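Long-range contacts in peptidoglycan-recognition protein SA (Drosophila melanogaster, PDB 1SXR), which binds peptidoglycan of Gram-positive bacteria and activates the Toll pathway in innate immunity: residues 78-83 against 122-127; 37-42 against 96-101. One frame throughout, in Å; residues are numbered along the deposited sequence. Where two conformers were deposited one is given.

Contact 1. Residues 78-83 against 122-127; sequences FLIGND and DAALQA
Ile80, the last residue of strand 78-80, meets the helix segment 122-127 through one of its two branches. Its CB points toward the helix and divides the side chain. The CG2 methyl, anti to the backbone N, makes the contact: it lies 3.7 Å from Ala124 O and 3.8 Å from Ala124 CB, and one helical turn on it reaches Ala127 CB at 4.1 Å. The other branch, CG1 and then CD1, stays beside the backbone N (chi1 -62°) and lies beyond the closest contacts with these alanines. Alanines on the facing side of the helix let the backbone of the turn come close as well. Gly81 O stands 3.4 Å from Ala124 CB, while Asp83 O is 3.8 Å from Ala123 CB at the more exposed end. The joining is thus van der Waals packing of small methyls against a strand end and the turn after it. Ser121 adds a polar link, its OG hydrogen-bonded to both Asn82 O and Ala124 N. In the fold, the Ile80 side chain also touches Ala128 of helix 122-137 and Ile109 of the adjacent parallel strand 106-111, whose Phe111 packs on Ala124; the helix packs against both strands.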
ATOM      1  N   PHE A  78       3.437  -0.297  -1.835  1.00  7.92           N
ATOM      2  CA  PHE A  78       3.782   1.151  -1.879  1.00  8.44           C
ATOM      3  C   PHE A  78       3.284   1.853  -0.648  1.00  8.08           C
ATOM      4  O   PHE A  78       2.306   1.424  -0.014  1.00  8.80           O
ATOM      5  CB  PHE A  78       3.122   1.811  -3.094  1.00  8.95           C
ATOM      6  CG  PHE A  78       3.617   1.241  -4.395  1.00  8.22           C
ATOM      7  CD1 PHE A  78       4.873   1.611  -4.872  1.00 11.08           C
ATOM      8  CD2 PHE A  78       2.861   0.319  -5.096  1.00 10.19           C
ATOM      9  CE1 PHE A  78       5.375   1.054  -6.066  1.00 12.33           C
ATOM     10  CE2 PHE A  78       3.355  -0.245  -6.277  1.00 10.59           C
ATOM     11  CZ  PHE A  78       4.602   0.121  -6.759  1.00 11.40           C
ATOM     12  N   LEU A  79       3.931   2.980  -0.341  1.00  8.55           N
ATOM     13  CA  LEU A  79       3.510   3.835   0.777  1.00  8.27           C
ATOM     14  C   LEU A  79       3.461   5.277   0.289  1.00  9.97           C
ATOM     15  O   LEU A  79       4.232   5.645  -0.583  1.00 10.87           O
ATOM     16  CB  LEU A  79       4.471   3.736   1.977  1.00  8.59           C
ATOM     17  CG  LEU A  79       4.706   2.350   2.593  1.00  9.53           C
ATOM     18  CD1 LEU A  79       5.928   1.646   1.946  1.00 10.44           C
ATOM     19  CD2 LEU A  79       4.837   2.424   4.092  1.00 11.64           C
ATOM     20  N   ILE A  80       2.540   6.073   0.808  1.00  9.88           N
ATOM     21  CA  ILE A  80       2.375   7.428   0.286  1.00 11.52           C
ATOM     22  C   ILE A  80       2.446   8.397   1.465  1.00 12.05           C
ATOM     23  O   ILE A  80       1.687   8.255   2.433  1.00 12.07           O
ATOM     24  CB  ILE A  80       1.035   7.544  -0.426  1.00 11.87           C
ATOM     25  CG1 ILE A  80       0.979   6.588  -1.624  1.00 14.56           C
ATOM     26  CG2 ILE A  80       0.830   8.965  -0.935  1.00 12.05           C
ATOM     27  CD1 ILE A  80      -0.373   6.473  -2.251  1.00 17.17           C
ATOM     28  N   GLY A  81       3.369   9.357   1.389  1.00 13.36           N
ATOM     29  CA  GLY A  81       3.545  10.340   2.455  1.00 13.78           C
ATOM     30  C   GLY A  81       2.716  11.606   2.264  1.00 14.41           C
ATOM     31  O   GLY A  81       2.008  11.737   1.267  1.00 15.29           O
ATOM     32  N   ASN A  82       2.832  12.519   3.239  1.00 16.45           N
ATOM     33  CA  ASN A  82       2.011  13.726   3.336  1.00 17.24           C
ATOM     34  C   ASN A  82       2.246  14.662   2.154  1.00 17.59           C
ATOM     35  O   ASN A  82       1.332  15.413   1.761  1.00 18.96           O
ATOM     36  CB  ASN A  82       2.375  14.538   4.582  1.00 16.90           C
ATOM     37  CG  ASN A  82       1.839  13.972   5.860  0.50 17.52           C
ATOM     38  OD1 ASN A  82       1.065  13.031   5.866  0.50 15.93           O
ATOM     39  ND2 ASN A  82       2.279  14.552   6.980  0.50 18.85           N
ATOM     40  N   ASP A  83       3.478  14.660   1.628  1.00 17.91           N
ATOM     41  CA  ASP A  83       3.824  15.534   0.485  1.00 18.11           C
ATOM     42  C   ASP A  83       3.406  14.895  -0.831  1.00 17.86           C
ATOM     43  O   ASP A  83       3.628  15.459  -1.899  1.00 18.72           O
ATOM     44  CB  ASP A  83       5.333  15.814   0.416  1.00 18.06           C
ATOM     45  CG  ASP A  83       5.809  16.844   1.433  1.00 22.16           C
ATOM     46  OD1 ASP A  83       4.965  17.351   2.217  0.50 20.59           O
ATOM     47  OD2 ASP A  83       7.009  17.214   1.508  0.50 19.75           O
ATOM     48  N   ASP A 122      -4.336  16.390   0.492  1.00 18.18           N
ATOM     49  CA  ASP A 122      -4.800  16.345  -0.881  1.00 18.02           C
ATOM     50  C   ASP A 122      -3.729  15.762  -1.789  1.00 17.48           C
ATOM     51  O   ASP A 122      -4.036  14.995  -2.716  1.00 17.13           O
ATOM     52  CB  ASP A 122      -5.151  17.755  -1.364  1.00 18.84           C
ATOM     53  CG  ASP A 122      -6.483  18.248  -0.836  0.50 19.61           C
ATOM     54  OD1 ASP A 122      -7.217  17.480  -0.175  0.50 21.02           O
ATOM     55  OD2 ASP A 122      -6.869  19.409  -1.043  0.50 20.62           O
ATOM     56  N   ALA A 123      -2.472  16.121  -1.519  1.00 17.60           N
ATOM     57  CA  ALA A 123      -1.356  15.643  -2.335  1.00 16.54           C
ATOM     58  C   ALA A 123      -1.255  14.119  -2.246  1.00 16.48           C
ATOM     59  O   ALA A 123      -1.050  13.451  -3.251  1.00 16.81           O
ATOM     60  CB  ALA A 123      -0.076  16.289  -1.897  1.00 17.42           C
ATOM     61  N   ALA A 124      -1.442  13.580  -1.046  1.00 15.39           N
ATOM     62  CA  ALA A 124      -1.363  12.113  -0.880  1.00 15.51           C
ATOM     63  C   ALA A 124      -2.490  11.401  -1.610  1.00 15.89           C
ATOM     64  O   ALA A 124      -2.269  10.409  -2.303  1.00 15.22           O
ATOM     65  CB  ALA A 124      -1.318  11.722   0.613  1.00 14.91           C
ATOM     66  N   LEU A 125      -3.708  11.917  -1.475  1.00 15.49           N
ATOM     67  CA  LEU A 125      -4.853  11.319  -2.152  1.00 16.03           C
ATOM     68  C   LEU A 125      -4.681  11.367  -3.671  1.00 15.94           C
ATOM     69  O   LEU A 125      -4.949  10.390  -4.346  1.00 16.07           O
ATOM     70  CB  LEU A 125      -6.160  12.001  -1.720  1.00 16.85           C
ATOM     71  CG  LEU A 125      -6.508  11.845  -0.242  1.00 15.85           C
ATOM     72  CD1 LEU A 125      -7.694  12.720   0.172  1.00 20.08           C
ATOM     73  CD2 LEU A 125      -6.821  10.375   0.069  1.00 19.04           C
ATOM     74  N   GLN A 126      -4.215  12.492  -4.204  1.00 16.89           N
ATOM     75  CA  GLN A 126      -4.034  12.593  -5.648  1.00 17.37           C
ATOM     76  C   GLN A 126      -2.914  11.661  -6.116  1.00 17.12           C
ATOM     77  O   GLN A 126      -2.997  11.060  -7.199  1.00 16.96           O
ATOM     78  CB  GLN A 126      -3.758  14.042  -6.066  1.00 18.21           C
ATOM     79  CG  GLN A 126      -3.711  14.232  -7.570  1.00 21.44           C
ATOM     80  CD  GLN A 126      -5.047  13.930  -8.234  1.00 23.69           C
ATOM     81  OE1 GLN A 126      -6.081  14.469  -7.836  1.00 25.84           O
ATOM     82  NE2 GLN A 126      -5.023  13.083  -9.261  1.00 25.45           N
ATOM     83  N   ALA A 127      -1.879  11.519  -5.295  1.00 16.49           N
ATOM     84  CA  ALA A 127      -0.779  10.605  -5.631  1.00 15.84           C
ATOM     85  C   ALA A 127      -1.256   9.155  -5.745  1.00 15.70           C
ATOM     86  O   ALA A 127      -0.814   8.418  -6.621  1.00 15.09           O
ATOM     87  CB  ALA A 127       0.386  10.728  -4.616  1.00 15.69           C
TER

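Contact 2. Residues 37-42 against 96-101; sequences YVVIHH and GAHTYG. With SO4 (sulfate ion), chain C.
The imidazole rings of His41 and His98 meet edge to edge, inclined at 64° and without stacking. Instead they share one hydroxyl: Thr99 OG1 lies at the edge of both rings, in the plane of each. It is 2.8 Å from His41 NE2 in a nearly straight hydrogen bond (170°), and 2.7 Å from His98 ND1 in a second. His98 O lies obliquely to the His41 ring. His98 CG sits between its backbone N and carbonyl carbon (chi1 49°), a rotation that helps bring ND1 to the hydroxyl of Thr99. Two bonds thus grip OG1 and limit rotation of the threonine, while Val39 CG1 packs 3.5 Å from the same oxygen. At the far side of the His41 ring, ND1 is hydrogen-bonded to Ser158 OG, which fixes the ring at both nitrogens. An alanine in place of His41 would probably leave Thr99 OG1 and Ser158 OG each without this partner and open a gap between strand and loop. The His41 side chain is about 5 Å from that of Thr156, which probably interacts with peptidoglycan. His41 on strand 35-42, with Ser158 at its ND1, probably corresponds to the zinc-site region of the catalytic amidase 2 relatives.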
ATOM      1  N   TYR A  37      -6.697  -6.680  -7.831  1.00 13.88           N
ATOM      2  CA  TYR A  37      -7.113  -6.121  -6.552  1.00 13.21           C
ATOM      3  C   TYR A  37      -6.103  -5.107  -6.015  1.00 13.21           C
ATOM      4  O   TYR A  37      -4.909  -5.347  -6.064  1.00 12.33           O
ATOM      5  CB  TYR A  37      -7.238  -7.252  -5.532  1.00 13.75           C
ATOM      6  CG  TYR A  37      -8.439  -8.135  -5.774  1.00 14.66           C
ATOM      7  CD1 TYR A  37      -9.712  -7.718  -5.387  1.00 15.34           C
ATOM      8  CD2 TYR A  37      -8.308  -9.369  -6.381  1.00 15.41           C
ATOM      9  CE1 TYR A  37     -10.820  -8.510  -5.596  1.00 17.76           C
ATOM     10  CE2 TYR A  37      -9.410 -10.180  -6.583  1.00 18.51           C
ATOM     11  CZ  TYR A  37     -10.660  -9.738  -6.193  1.00 17.63           C
ATOM     12  OH  TYR A  37     -11.774 -10.535  -6.379  1.00 21.19           O
ATOM     13  N   VAL A  38      -6.609  -3.992  -5.493  1.00 11.98           N
ATOM     14  CA  VAL A  38      -5.790  -3.005  -4.774  1.00 12.04           C
ATOM     15  C   VAL A  38      -6.371  -2.889  -3.371  1.00 12.35           C
ATOM     16  O   VAL A  38      -7.574  -2.690  -3.204  1.00 12.91           O
ATOM     17  CB  VAL A  38      -5.861  -1.644  -5.468  1.00 11.81           C
ATOM     18  CG1 VAL A  38      -5.138  -0.588  -4.656  1.00 12.85           C
ATOM     19  CG2 VAL A  38      -5.287  -1.752  -6.870  1.00 13.85           C
ATOM     20  N   VAL A  39      -5.521  -3.043  -2.353  1.00 11.22           N
ATOM     21  CA  VAL A  39      -5.968  -2.967  -0.965  1.00 10.62           C
ATOM     22  C   VAL A  39      -5.395  -1.703  -0.322  1.00 11.07           C
ATOM     23  O   VAL A  39      -4.170  -1.507  -0.321  1.00 10.80           O
ATOM     24  CB  VAL A  39      -5.493  -4.162  -0.127  1.00 10.66           C
ATOM     25  CG1 VAL A  39      -6.217  -4.119   1.243  1.00 12.14           C
ATOM     26  CG2 VAL A  39      -5.762  -5.477  -0.896  1.00 12.52           C
ATOM     27  N   ILE A  40      -6.262  -0.857   0.237  1.00 10.53           N
ATOM     28  CA  ILE A  40      -5.812   0.382   0.873  1.00  9.80           C
ATOM     29  C   ILE A  40      -5.684   0.193   2.386  1.00 10.63           C
ATOM     30  O   ILE A  40      -6.563  -0.379   3.049  1.00 11.02           O
ATOM     31  CB  ILE A  40      -6.806   1.554   0.591  1.00  9.59           C
ATOM     32  CG1 ILE A  40      -7.001   1.790  -0.912  1.00 11.65           C
ATOM     33  CG2 ILE A  40      -6.304   2.842   1.266  1.00 11.31           C
ATOM     34  CD1 ILE A  40      -5.707   1.971  -1.665  1.00 11.55           C
ATOM     35  N   HIS A  41      -4.558   0.686   2.898  1.00 10.10           N
ATOM     36  CA  HIS A  41      -4.192   0.588   4.316  1.00  9.24           C
ATOM     37  C   HIS A  41      -3.723   1.946   4.808  1.00  9.18           C
ATOM     38  O   HIS A  41      -3.446   2.850   4.031  1.00  9.26           O
ATOM     39  CB  HIS A  41      -3.037  -0.405   4.483  1.00  9.09           C
ATOM     40  CG  HIS A  41      -3.480  -1.828   4.524  1.00 10.41           C
ATOM     41  ND1 HIS A  41      -4.114  -2.368   5.622  1.00 11.83           N
ATOM     42  CD2 HIS A  41      -3.380  -2.830   3.609  1.00 12.06           C
ATOM     43  CE1 HIS A  41      -4.387  -3.643   5.387  1.00 11.07           C
ATOM     44  NE2 HIS A  41      -3.953  -3.948   4.171  1.00 10.76           N
ATOM     45  N   HIS A  42      -3.639   2.080   6.129  1.00  9.24           N
ATOM     46  CA  HIS A  42      -2.819   3.135   6.728  1.00  8.97           C
ATOM     47  C   HIS A  42      -1.770   2.503   7.606  1.00  9.04           C
ATOM     48  O   HIS A  42      -1.929   1.342   7.996  1.00 10.49           O
ATOM     49  CB  HIS A  42      -3.660   4.211   7.444  1.00  9.49           C
ATOM     50  CG  HIS A  42      -4.308   3.824   8.759  1.00  9.00           C
ATOM     51  ND1 HIS A  42      -4.413   2.540   9.256  1.00 13.33           N
ATOM     52  CD2 HIS A  42      -4.971   4.618   9.636  1.00  7.94           C
ATOM     53  CE1 HIS A  42      -5.102   2.566  10.392  1.00  9.11           C
ATOM     54  NE2 HIS A  42      -5.439   3.816  10.641  1.00 13.72           N
ATOM     55  N   GLY A  96       3.573  -9.075  -1.277  1.00  9.38           N
ATOM     56  CA  GLY A  96       3.859  -8.414  -0.005  1.00  8.60           C
ATOM     57  C   GLY A  96       3.255  -9.211   1.147  1.00  9.62           C
ATOM     58  O   GLY A  96       3.010 -10.422   1.011  1.00  9.66           O
ATOM     59  N   ALA A  97       3.013  -8.544   2.286  1.00  9.31           N
ATOM     60  CA  ALA A  97       2.520  -9.219   3.500  1.00  9.97           C
ATOM     61  C   ALA A  97       1.505  -8.320   4.235  1.00 10.64           C
ATOM     62  O   ALA A  97       1.371  -8.397   5.468  1.00 11.84           O
ATOM     63  CB  ALA A  97       3.687  -9.548   4.408  1.00 10.82           C
ATOM     64  N   HIS A  98       0.786  -7.493   3.477  1.00  9.87           N
ATOM     65  CA  HIS A  98      -0.136  -6.506   4.059  1.00  9.69           C
ATOM     66  C   HIS A  98      -1.542  -7.020   4.345  1.00  9.66           C
ATOM     67  O   HIS A  98      -2.200  -6.474   5.239  1.00 10.30           O
ATOM     68  CB  HIS A  98      -0.249  -5.301   3.122  1.00 10.04           C
ATOM     69  CG  HIS A  98      -0.501  -5.713   1.713  1.00  8.77           C
ATOM     70  ND1 HIS A  98      -1.767  -5.990   1.228  1.00  9.98           N
ATOM     71  CD2 HIS A  98       0.367  -6.030   0.718  1.00 10.64           C
ATOM     72  CE1 HIS A  98      -1.663  -6.430  -0.017  1.00 10.62           C
ATOM     73  NE2 HIS A  98      -0.382  -6.442  -0.355  1.00 11.88           N
ATOM     74  N   THR A  99      -2.027  -8.020   3.604  1.00 10.04           N
ATOM     75  CA  THR A  99      -3.419  -8.433   3.717  1.00 10.33           C
ATOM     76  C   THR A  99      -3.557  -9.907   3.422  1.00 11.06           C
ATOM     77  O   THR A  99      -3.530 -10.278   2.246  1.00 10.25           O
ATOM     78  CB  THR A  99      -4.260  -7.712   2.666  1.00 10.71           C
ATOM     79  OG1 THR A  99      -3.992  -6.307   2.724  1.00 10.61           O
ATOM     80  CG2 THR A  99      -5.764  -7.834   2.981  1.00 11.39           C
ATOM     81  N   TYR A 100      -3.746 -10.732   4.454  1.00 11.30           N
ATOM     82  CA  TYR A 100      -3.944 -12.151   4.217  1.00 12.67           C
ATOM     83  C   TYR A 100      -5.034 -12.407   3.174  1.00 12.41           C
ATOM     84  O   TYR A 100      -6.145 -11.841   3.243  1.00 13.14           O
ATOM     85  CB  TYR A 100      -4.313 -12.883   5.524  1.00 13.66           C
ATOM     86  CG  TYR A 100      -4.914 -14.251   5.227  1.00 16.73           C
ATOM     87  CD1 TYR A 100      -4.106 -15.286   4.856  1.00 15.96           C
ATOM     88  CD2 TYR A 100      -6.297 -14.475   5.281  1.00 17.60           C
ATOM     89  CE1 TYR A 100      -4.617 -16.525   4.536  1.00 18.10           C
ATOM     90  CE2 TYR A 100      -6.839 -15.735   4.964  1.00 19.50           C
ATOM     91  CZ  TYR A 100      -5.977 -16.757   4.592  1.00 18.44           C
ATOM     92  OH  TYR A 100      -6.472 -18.025   4.272  1.00 19.34           O
ATOM     93  N   GLY A 101      -4.702 -13.241   2.184  1.00 13.01           N
ATOM     94  CA  GLY A 101      -5.668 -13.587   1.136  1.00 13.06           C
ATOM     95  C   GLY A 101      -5.580 -12.677  -0.073  1.00 12.95           C
ATOM     96  O   GLY A 101      -6.129 -12.987  -1.157  1.00 13.91           O
TER
HETATM   97  S   SO4 C 401      -1.811 -14.715   0.336  1.00 15.44           S
HETATM   98  O1  SO4 C 401      -2.606 -13.731  -0.380  1.00 23.15           O
HETATM   99  O2  SO4 C 401      -1.562 -14.246   1.675  1.00 22.18           O
HETATM  100  O3  SO4 C 401      -0.520 -14.848  -0.282  1.00 21.84           O
HETATM  101  O4  SO4 C 401      -2.555 -15.948   0.421  1.00 16.58           O

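How the contacts relate
Contacts 1 and 2 use different parts of one mixed sheet, with strand 106-111 running between strand 78-80 and strand 35-42. Their centres are about 17 Å apart and their nearest atoms about 7 Å, so they do not touch. Along the chain their segments alternate. They also work on opposite faces: helix 122-137 lies on the side to which Ile80, Ile40 and Phe111 turn, whereas Val39 and His41 turn to loop 96-101. Contact 1 is packing away from the annotated sites; contact 2 lies near Thr156. The alternation of side chains along strand 35-42 makes the pair a worked example of a two-faced sheet: helix 122-137 packs on one face, while the other carries loop 96-101 and the probable binding site.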